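Local coordinates for signal transduction protein TRAP (Staphylococcus aureus, PDB 4AE5) that probably acts as a phosphorylated signal transducer that activates the agr system and RNAIII synthesis, raising expression of toxins and biofilm genes in staphylococci, at residues 50-54 and 106-110. Residues are numbered along the deposited sequence.
Sequences PSIYE and LRPAK
Two antiparallel strands of the closed beta barrel pair here: the start of strand 51-59 and the end of strand 100-108. The axes of the short segments 51-54 and 106-108 approach to 4.3 Å, with 124° between their N-to-C directions. Glu54 and Arg107 form a hydrogen-bonded pair: Glu54 N donates to Arg107 O (2.8 Å), and Arg107 N donates back to Glu54 O (2.9 Å). Tyr53 and Pro108 are the next, non-hydrogen-bonded pair, CA to CA 4.3 Å. Pro108 has no amide hydrogen to give; the Tyr53 backbone bonds to Leu4 of strand 3-9. Ala109, past the strand with helical phi/psi of -69/-39°, donates from N to Ile52 O (3.0 Å). Ile52 O also accepts from the oxygen of water 1 (2.8 Å), and the same water oxygen accepts from Lys110 N (3.0 Å). Tyr53 and Pro108 share one face of the sheet. The Tyr53 ring (chi1 m) brings CD2 3.5 Å from Pro108 CA. Glu54 and Arg107 share the other. The Arg107 guanidinium joins two carboxylates: NH2 reaches Glu84 of helix 80-88, and NH1 lies 3.1 Å from Glu54 OE2 in a salt bridge.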
ATOM      1  N   PRO A  50      12.538  -4.921   7.327  1.00 32.42           N
ATOM      2  CA  PRO A  50      11.437  -4.188   6.648  1.00 30.56           C
ATOM      3  C   PRO A  50      10.176  -4.241   7.556  1.00 28.89           C
ATOM      4  O   PRO A  50      10.157  -4.921   8.575  1.00 29.04           O
ATOM      5  CB  PRO A  50      11.203  -5.020   5.389  1.00 26.79           C
ATOM      6  CG  PRO A  50      11.642  -6.400   5.800  1.00 28.32           C
ATOM      7  CD  PRO A  50      12.929  -6.116   6.554  1.00 31.25           C
ATOM      8  N   SER A  51       9.137  -3.522   7.150  1.00 28.17           N
ATOM      9  CA  SER A  51       7.825  -3.586   7.776  1.00 29.54           C
ATOM     10  C   SER A  51       7.207  -4.723   7.014  1.00 28.77           C
ATOM     11  O   SER A  51       7.201  -4.646   5.780  1.00 25.31           O
ATOM     12  CB  SER A  51       7.049  -2.320   7.434  1.00 31.99           C
ATOM     13  OG  SER A  51       7.618  -1.190   8.093  1.00 35.91           O
ATOM     14  N   ILE A  52       6.699  -5.748   7.701  1.00 25.18           N
ATOM     15  CA  ILE A  52       6.172  -6.920   6.994  1.00 24.55           C
ATOM     16  C   ILE A  52       4.635  -6.938   7.052  1.00 24.98           C
ATOM     17  O   ILE A  52       4.085  -6.633   8.129  1.00 24.93           O
ATOM     18  CB  ILE A  52       6.715  -8.236   7.635  1.00 24.28           C
ATOM     19  CG1 ILE A  52       8.234  -8.329   7.480  1.00 26.01           C
ATOM     20  CG2 ILE A  52       6.177  -9.437   6.924  1.00 23.41           C
ATOM     21  CD1 ILE A  52       8.922  -9.271   8.470  1.00 26.11           C
ATOM     22  N   TYR A  53       3.970  -7.358   5.954  1.00 25.10           N
ATOM     23  CA  TYR A  53       2.481  -7.519   5.847  1.00 23.85           C
ATOM     24  C   TYR A  53       2.137  -8.788   5.093  1.00 27.47           C
ATOM     25  O   TYR A  53       2.862  -9.141   4.132  1.00 27.76           O
ATOM     26  CB  TYR A  53       1.853  -6.351   5.083  1.00 23.35           C
ATOM     27  CG  TYR A  53       2.101  -5.073   5.734  1.00 22.82           C
ATOM     28  CD1 TYR A  53       3.276  -4.413   5.486  1.00 23.83           C
ATOM     29  CD2 TYR A  53       1.143  -4.495   6.572  1.00 22.49           C
ATOM     30  CE1 TYR A  53       3.565  -3.253   6.121  1.00 28.38           C
ATOM     31  CE2 TYR A  53       1.419  -3.307   7.235  1.00 28.09           C
ATOM     32  CZ  TYR A  53       2.633  -2.699   6.988  1.00 28.30           C
ATOM     33  OH  TYR A  53       2.968  -1.490   7.516  1.00 32.57           O
ATOM     34  N   GLU A  54       1.067  -9.484   5.510  1.00 26.80           N
ATOM     35  CA  GLU A  54       0.464 -10.505   4.670  1.00 27.29           C
ATOM     36  C   GLU A  54      -0.465  -9.840   3.664  1.00 25.52           C
ATOM     37  O   GLU A  54      -1.171  -8.883   4.023  1.00 23.09           O
ATOM     38  CB  GLU A  54      -0.387 -11.432   5.501  1.00 32.04           C
ATOM     39  CG  GLU A  54       0.345 -12.465   6.318  1.00 43.35           C
ATOM     40  CD  GLU A  54      -0.626 -13.538   6.805  1.00 47.90           C
ATOM     41  OE1 GLU A  54      -1.299 -14.166   5.947  1.00 48.93           O
ATOM     42  OE2 GLU A  54      -0.755 -13.714   8.033  1.00 50.86           O
ATOM     43  N   LEU A 106      -3.523  -5.105   3.207  1.00 17.40           N
ATOM     44  CA  LEU A 106      -2.284  -5.636   3.865  1.00 17.86           C
ATOM     45  C   LEU A 106      -2.478  -5.754   5.361  1.00 18.92           C
ATOM     46  O   LEU A 106      -2.816  -4.748   6.042  1.00 16.81           O
ATOM     47  CB  LEU A 106      -1.085  -4.723   3.603  1.00 18.21           C
ATOM     48  CG  LEU A 106      -0.819  -4.500   2.097  1.00 17.29           C
ATOM     49  CD1 LEU A 106       0.294  -3.450   1.884  1.00 17.76           C
ATOM     50  CD2 LEU A 106      -0.419  -5.836   1.429  1.00 16.98           C
ATOM     51  N   ARG A 107      -2.334  -6.987   5.867  1.00 19.26           N
ATOM     52  CA  ARG A 107      -2.452  -7.275   7.313  1.00 20.52           C
ATOM     53  C   ARG A 107      -1.060  -7.259   7.973  1.00 20.51           C
ATOM     54  O   ARG A 107      -0.172  -8.044   7.600  1.00 22.32           O
ATOM     55  CB  ARG A 107      -3.071  -8.665   7.562  1.00 21.59           C
ATOM     56  CG  ARG A 107      -3.095  -9.004   9.064  1.00 25.18           C
ATOM     57  CD  ARG A 107      -3.202 -10.502   9.305  1.00 26.29           C
ATOM     58  NE  ARG A 107      -4.516 -10.985   8.905  1.00 30.30           N
ATOM     59  CZ  ARG A 107      -4.732 -12.060   8.150  1.00 33.18           C
ATOM     60  NH1 ARG A 107      -3.705 -12.806   7.717  1.00 39.94           N
ATOM     61  NH2 ARG A 107      -5.972 -12.432   7.866  1.00 33.77           N
ATOM     62  N   PRO A 108      -0.869  -6.427   8.991  1.00 21.62           N
ATOM     63  CA  PRO A 108       0.503  -6.328   9.507  1.00 22.05           C
ATOM     64  C   PRO A 108       0.958  -7.564  10.255  1.00 23.89           C
ATOM     65  O   PRO A 108       0.143  -8.209  10.955  1.00 23.68           O
ATOM     66  CB  PRO A 108       0.453  -5.122  10.463  1.00 22.56           C
ATOM     67  CG  PRO A 108      -0.998  -4.989  10.865  1.00 24.79           C
ATOM     68  CD  PRO A 108      -1.849  -5.644   9.780  1.00 22.59           C
ATOM     69  N   ALA A 109       2.241  -7.904  10.120  1.00 24.41           N
ATOM     70  CA  ALA A 109       2.862  -8.995  10.928  1.00 26.37           C
ATOM     71  C   ALA A 109       2.974  -8.563  12.412  1.00 27.62           C
ATOM     72  O   ALA A 109       2.743  -9.353  13.352  1.00 30.68           O
ATOM     73  CB  ALA A 109       4.240  -9.329  10.340  1.00 25.02           C
ATOM     74  N   LYS A 110       3.300  -7.301  12.645  1.00 27.88           N
ATOM     75  CA  LYS A 110       3.329  -6.793  14.016  1.00 32.18           C
ATOM     76  C   LYS A 110       2.411  -5.609  14.265  1.00 29.76           C
ATOM     77  O   LYS A 110       2.364  -4.633  13.480  1.00 29.29           O
ATOM     78  CB  LYS A 110       4.777  -6.481  14.448  1.00 34.40           C
TER
HETATM   79  O   HOH W   1       4.037  -5.280  10.588  1.00 37.07           O